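Local coordinates for biphenyl-2,3-diol 1,2-dioxygenase III-related protein (Vibrio cholerae, PDB 3EY8) that binds a divalent metal ion and, as a member of the glyoxalase/bleomycin resistance/dioxygenase superfamily, may act as a dioxygenase-like enzyme, though its substrate is not established, at residues M88-V91 against E92-V96; N68-T71 against G72-D75. The protein carries 9 engineered substitutions. All coordinates share one frame; numbering follows the deposited sequence.

Contact 1 of 2, residues M88-V91 against E92-V96; sequences MEYV and ENQGV. Engineered in segment 88-91: E89 (natural residue Lys), Y90 (natural residue His).
The carbonyl oxygen of Y90 is gripped by the residue one turn later in the chain, Q94, from both its side chain and its backbone. The side-chain amide does most of the work: NE2 of Q94 lies 3.0 Å from O of Y90, with the acceptor close to the amide plane, whereas the backbone N of Q94 makes only a weak bond to the same oxygen. The Q94 chain reaches back because it bends at chi2 (-48°), and the bend also lays its amide nearly flat over one face of the Y90 ring, the two planes 21° apart and NE2 3.5 Å above the ring centre. Y90 itself is an engineered residue.

Here the helix ends in a Schellman motif. Regular bonds run from N of E92 to O of M88 (2.9 Å) and from N of N93 to O of E89, after which N of Q94 shifts to O of V91 at 3.0 Å. G95 breaks the helix with positive phi (91°); its N bonds to O of E92 at 2.8 Å, and V96 N returns a weak bond to V91 O. Methyl CG1 of V91 then meets CG1 of V96 at 3.6 Å, closing the turn with an apolar contact. Both valines pack on V31 of helix 21-32 and F117 of strand 110-118, while the Y90 hydroxyl hydrogen-bonds to the carbonyl of K30 in the last turn of that helix.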
HETATM    1  N   MSE B  88       6.047  17.829 -10.660  0.56 26.09           N
HETATM    2  CA  MSE B  88       6.747  17.222 -11.790  0.56 26.11           C
HETATM    3  C   MSE B  88       8.093  17.886 -12.040  0.56 27.80           C
HETATM    4  O   MSE B  88       9.101  17.210 -12.238  0.56 27.68           O
HETATM    5  CB  MSE B  88       5.896  17.276 -13.063  0.56 23.62           C
HETATM    6  CG  MSE B  88       5.136  15.992 -13.353  0.56 30.21           C
HETATM    7 SE   MSE B  88       4.302  15.946 -15.126  0.56 38.74          SE
HETATM    8  CE  MSE B  88       3.134  17.494 -14.906  0.56 47.65           C
ATOM      9  N   GLU B  89       8.105  19.216 -12.044  1.00 28.77           N
ATOM     10  CA  GLU B  89       9.349  19.957 -12.236  1.00 32.94           C
ATOM     11  C   GLU B  89      10.364  19.566 -11.168  1.00 29.33           C
ATOM     12  O   GLU B  89      11.537  19.356 -11.461  1.00 30.47           O
ATOM     13  CB  GLU B  89       9.098  21.466 -12.208  1.00 37.04           C
ATOM     14  CG  GLU B  89      10.305  22.294 -12.613  1.00 69.47           C
ATOM     15  CD  GLU B  89      10.064  23.788 -12.483  1.00 64.42           C
ATOM     16  OE1 GLU B  89       9.111  24.184 -11.780  1.00 59.47           O
ATOM     17  OE2 GLU B  89      10.835  24.568 -13.080  1.00 86.70           O
ATOM     18  N   TYR B  90       9.906  19.462  -9.923  1.00 27.61           N
ATOM     19  CA  TYR B  90      10.782  19.097  -8.819  1.00 26.88           C
ATOM     20  C   TYR B  90      11.385  17.713  -9.019  1.00 26.05           C
ATOM     21  O   TYR B  90      12.593  17.516  -8.875  1.00 27.48           O
ATOM     22  CB  TYR B  90      10.032  19.142  -7.482  1.00 28.14           C
ATOM     23  CG  TYR B  90      10.911  18.735  -6.322  1.00 33.35           C
ATOM     24  CD1 TYR B  90      11.690  19.674  -5.658  1.00 34.36           C
ATOM     25  CD2 TYR B  90      10.997  17.406  -5.915  1.00 31.63           C
ATOM     26  CE1 TYR B  90      12.509  19.308  -4.610  1.00 35.29           C
ATOM     27  CE2 TYR B  90      11.818  17.031  -4.868  1.00 30.44           C
ATOM     28  CZ  TYR B  90      12.572  17.991  -4.218  1.00 33.55           C
ATOM     29  OH  TYR B  90      13.400  17.638  -3.173  1.00 37.87           O
ATOM     30  N   VAL B  91      10.536  16.742  -9.340  1.00 25.19           N
ATOM     31  CA  VAL B  91      11.010  15.383  -9.515  1.00 25.00           C
ATOM     32  C   VAL B  91      12.030  15.307 -10.656  1.00 25.67           C
ATOM     33  O   VAL B  91      13.104  14.729 -10.500  1.00 26.80           O
ATOM     34  CB  VAL B  91       9.841  14.409  -9.738  1.00 28.77           C
ATOM     35  CG1 VAL B  91      10.367  13.041 -10.144  1.00 29.06           C
ATOM     36  CG2 VAL B  91       9.004  14.309  -8.463  1.00 26.76           C
ATOM     37  N   GLU B  92      11.700  15.897 -11.801  1.00 24.46           N
ATOM     38  CA  GLU B  92      12.647  15.947 -12.913  1.00 29.26           C
ATOM     39  C   GLU B  92      13.952  16.631 -12.522  1.00 32.90           C
ATOM     40  O   GLU B  92      15.027  16.236 -12.970  1.00 35.45           O
ATOM     41  CB  GLU B  92      12.042  16.669 -14.116  1.00 34.34           C
ATOM     42  CG  GLU B  92      11.096  15.818 -14.920  1.00 46.96           C
ATOM     43  CD  GLU B  92      10.893  16.358 -16.321  1.00 43.15           C
ATOM     44  OE1 GLU B  92      11.080  17.575 -16.526  1.00 44.04           O
ATOM     45  OE2 GLU B  92      10.543  15.560 -17.211  1.00 35.81           O
ATOM     46  N   ASN B  93      13.852  17.660 -11.689  1.00 31.17           N
ATOM     47  CA  ASN B  93      15.030  18.389 -11.237  1.00 29.49           C
ATOM     48  C   ASN B  93      15.946  17.550 -10.352  1.00 37.67           C
ATOM     49  O   ASN B  93      17.090  17.919 -10.111  1.00 33.36           O
ATOM     50  CB  ASN B  93      14.626  19.675 -10.521  1.00 28.47           C
ATOM     51  CG  ASN B  93      14.196  20.768 -11.483  1.00 54.17           C
ATOM     52  OD1 ASN B  93      14.193  20.575 -12.699  1.00 60.49           O
ATOM     53  ND2 ASN B  93      13.825  21.923 -10.940  1.00 47.69           N
ATOM     54  N   GLN B  94      15.444  16.417  -9.867  1.00 31.21           N
ATOM     55  CA  GLN B  94      16.286  15.498  -9.108  1.00 33.54           C
ATOM     56  C   GLN B  94      16.946  14.479 -10.038  1.00 30.09           C
ATOM     57  O   GLN B  94      17.683  13.603  -9.591  1.00 31.55           O
ATOM     58  CB  GLN B  94      15.491  14.800  -7.998  1.00 30.04           C
ATOM     59  CG  GLN B  94      14.631  15.746  -7.177  1.00 31.37           C
ATOM     60  CD  GLN B  94      15.384  16.988  -6.726  1.00 45.76           C
ATOM     61  OE1 GLN B  94      16.439  16.898  -6.095  1.00 37.10           O
ATOM     62  NE2 GLN B  94      14.838  18.157  -7.043  1.00 35.04           N
ATOM     63  N   GLY B  95      16.686  14.607 -11.336  1.00 29.83           N
ATOM     64  CA  GLY B  95      17.309  13.744 -12.328  1.00 30.23           C
ATOM     65  C   GLY B  95      16.481  12.507 -12.619  1.00 27.77           C
ATOM     66  O   GLY B  95      16.949  11.561 -13.257  1.00 30.81           O
ATOM     67  N   VAL B  96      15.238  12.523 -12.153  1.00 25.22           N
ATOM     68  CA  VAL B  96      14.333  11.388 -12.306  1.00 23.28           C
ATOM     69  C   VAL B  96      13.502  11.481 -13.580  1.00 23.36           C
ATOM     70  O   VAL B  96      12.935  12.528 -13.893  1.00 24.96           O
ATOM     71  CB  VAL B  96      13.408  11.253 -11.077  1.00 26.37           C
ATOM     72  CG1 VAL B  96      12.305  10.224 -11.326  1.00 25.74           C
ATOM     73  CG2 VAL B  96      14.224  10.869  -9.856  1.00 28.87           C
TER

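Contact 2 of 2, residues N68-T71 against G72-D75; sequences NVRT and GSAD. Engineered in segment 68-71: T71 (natural residue Val).
R70 and S73 form the two ends of a type II beta turn, with T71 and G72 at its corners, in the loop that leads from strand 51-57 to strand 75-79. G72, at the second corner, takes the positive phi of 73° that glycine tolerates readily.

Polar contact across the turn rests on a side chain. The hydroxyl OG of S73 donates to the carbonyl O of R70 over 2.6 Å, a short bond between the turn's first and last residues. The donor is tilted 25° from the carbonyl plane.

Van der Waals contact is slight and local. CB of S73 lies 3.7 Å from CB of R70, and CG of R70 approaches the same S73 carbon at 4.0 Å before the arginine bends at chi2 and carries its guanidinium elsewhere. T71, an engineered residue, turns its side chain from the turn onto L58 and D121.

Contacts between subunits use the same turn. The carbonyl of T71 accepts a hydrogen bond from ND2 of N68 in the second subunit, and the reciprocal bond repeats it, so the turn belongs to the dimer interface as well as to the chain.

At S73, a chi1 of 59° places OG between the backbone N and the carbonyl carbon, which turns the hydroxyl back over the turn toward R70 O.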
ATOM      1  N   ASN B  68       5.693 -14.200  -1.390  1.00 21.43           N
ATOM      2  CA  ASN B  68       6.644 -14.134  -2.488  1.00 22.65           C
ATOM      3  C   ASN B  68       7.291 -12.762  -2.495  1.00 21.24           C
ATOM      4  O   ASN B  68       6.890 -11.884  -3.251  1.00 22.27           O
ATOM      5  CB  ASN B  68       5.932 -14.388  -3.820  1.00 23.95           C
ATOM      6  CG  ASN B  68       5.224 -15.729  -3.853  1.00 25.50           C
ATOM      7  OD1 ASN B  68       5.715 -16.719  -3.302  1.00 26.65           O
ATOM      8  ND2 ASN B  68       4.061 -15.768  -4.490  1.00 24.00           N
ATOM      9  N   VAL B  69       8.274 -12.578  -1.618  1.00 23.49           N
ATOM     10  CA  VAL B  69       8.972 -11.302  -1.507  1.00 25.53           C
ATOM     11  C   VAL B  69       9.614 -10.989  -2.851  1.00 26.53           C
ATOM     12  O   VAL B  69      10.189 -11.869  -3.487  1.00 23.43           O
ATOM     13  CB  VAL B  69      10.030 -11.360  -0.390  1.00 24.31           C
ATOM     14  CG1 VAL B  69      11.005 -10.202  -0.495  1.00 33.20           C
ATOM     15  CG2 VAL B  69       9.338 -11.385   0.974  1.00 29.82           C
ATOM     16  N   ARG B  70       9.489  -9.745  -3.297  1.00 23.86           N
ATOM     17  CA  ARG B  70      10.013  -9.368  -4.607  1.00 23.73           C
ATOM     18  C   ARG B  70      10.358  -7.888  -4.648  1.00 24.76           C
ATOM     19  O   ARG B  70       9.486  -7.032  -4.450  1.00 22.76           O
ATOM     20  CB  ARG B  70       8.996  -9.692  -5.705  1.00 26.37           C
ATOM     21  CG  ARG B  70       9.542  -9.555  -7.121  1.00 24.76           C
ATOM     22  CD  ARG B  70      10.504 -10.700  -7.437  1.00 28.16           C
ATOM     23  NE  ARG B  70      10.955 -10.671  -8.829  1.00 29.87           N
ATOM     24  CZ  ARG B  70      12.109 -10.145  -9.226  1.00 31.25           C
ATOM     25  NH1 ARG B  70      12.932  -9.600  -8.339  1.00 34.33           N
ATOM     26  NH2 ARG B  70      12.440 -10.161 -10.509  1.00 37.02           N
ATOM     27  N   THR B  71      11.625  -7.574  -4.904  1.00 23.94           N
ATOM     28  CA  THR B  71      12.001  -6.179  -5.089  1.00 20.43           C
ATOM     29  C   THR B  71      11.345  -5.653  -6.369  1.00 22.99           C
ATOM     30  O   THR B  71      11.224  -6.379  -7.344  1.00 23.85           O
ATOM     31  CB  THR B  71      13.533  -5.977  -5.161  1.00 22.63           C
ATOM     32  OG1 THR B  71      14.059  -6.660  -6.305  1.00 24.56           O
ATOM     33  CG2 THR B  71      14.213  -6.497  -3.877  1.00 22.76           C
ATOM     34  N   GLY B  72      10.913  -4.396  -6.361  1.00 20.55           N
ATOM     35  CA  GLY B  72      10.304  -3.805  -7.542  1.00 21.41           C
ATOM     36  C   GLY B  72       8.899  -4.278  -7.892  1.00 24.30           C
ATOM     37  O   GLY B  72       8.451  -4.098  -9.023  1.00 22.52           O
ATOM     38  N   SER B  73       8.191  -4.856  -6.923  1.00 20.31           N
ATOM     39  CA  SER B  73       6.871  -5.445  -7.167  1.00 21.03           C
ATOM     40  C   SER B  73       5.714  -4.562  -6.722  1.00 22.43           C
ATOM     41  O   SER B  73       4.557  -4.970  -6.818  1.00 22.43           O
ATOM     42  CB  SER B  73       6.758  -6.799  -6.455  1.00 20.53           C
ATOM     43  OG  SER B  73       6.960  -6.646  -5.054  1.00 21.57           O
ATOM     44  N   ALA B  74       6.027  -3.375  -6.215  1.00 20.81           N
ATOM     45  CA  ALA B  74       5.005  -2.462  -5.701  1.00 18.18           C
ATOM     46  C   ALA B  74       4.585  -1.422  -6.730  1.00 22.46           C
ATOM     47  O   ALA B  74       5.342  -1.076  -7.635  1.00 21.74           O
ATOM     48  CB  ALA B  74       5.489  -1.788  -4.426  1.00 18.98           C
ATOM     49  N   ASP B  75       3.373  -0.910  -6.551  1.00 20.46           N
ATOM     50  CA  ASP B  75       2.739  -0.023  -7.509  1.00 18.47           C
ATOM     51  C   ASP B  75       1.859   0.858  -6.633  1.00 22.29           C
ATOM     52  O   ASP B  75       0.791   0.427  -6.185  1.00 22.86           O
ATOM     53  CB  ASP B  75       1.932  -0.883  -8.485  1.00 22.42           C
ATOM     54  CG  ASP B  75       1.258  -0.085  -9.595  1.00 25.77           C
ATOM     55  OD1 ASP B  75       1.014   1.128  -9.438  1.00 23.76           O
ATOM     56  OD2 ASP B  75       0.935  -0.706 -10.630  1.00 23.50           O
TER

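Overall arrangement
Two short-range principles are at work in one chain: contact 1 ends a helix and contact 2 turns a loop, and both use a glycine with positive phi, G95 and G72. Contact 2 comes first and leads into strand 75-79, outermost in its sheet within this chain; helix 84-93, which ends in contact 1, follows. They do not touch: their centres lie 24 Å apart and their nearest atoms about 14 Å. Contact 1 is nearer the known calcium site, though no calcium is bound to this chain here: the M88 side chain is about 10 Å from that of E126. Contact 2 lies away from it. Each reaches the second subunit, contact 1 through Y90 packing on its M6.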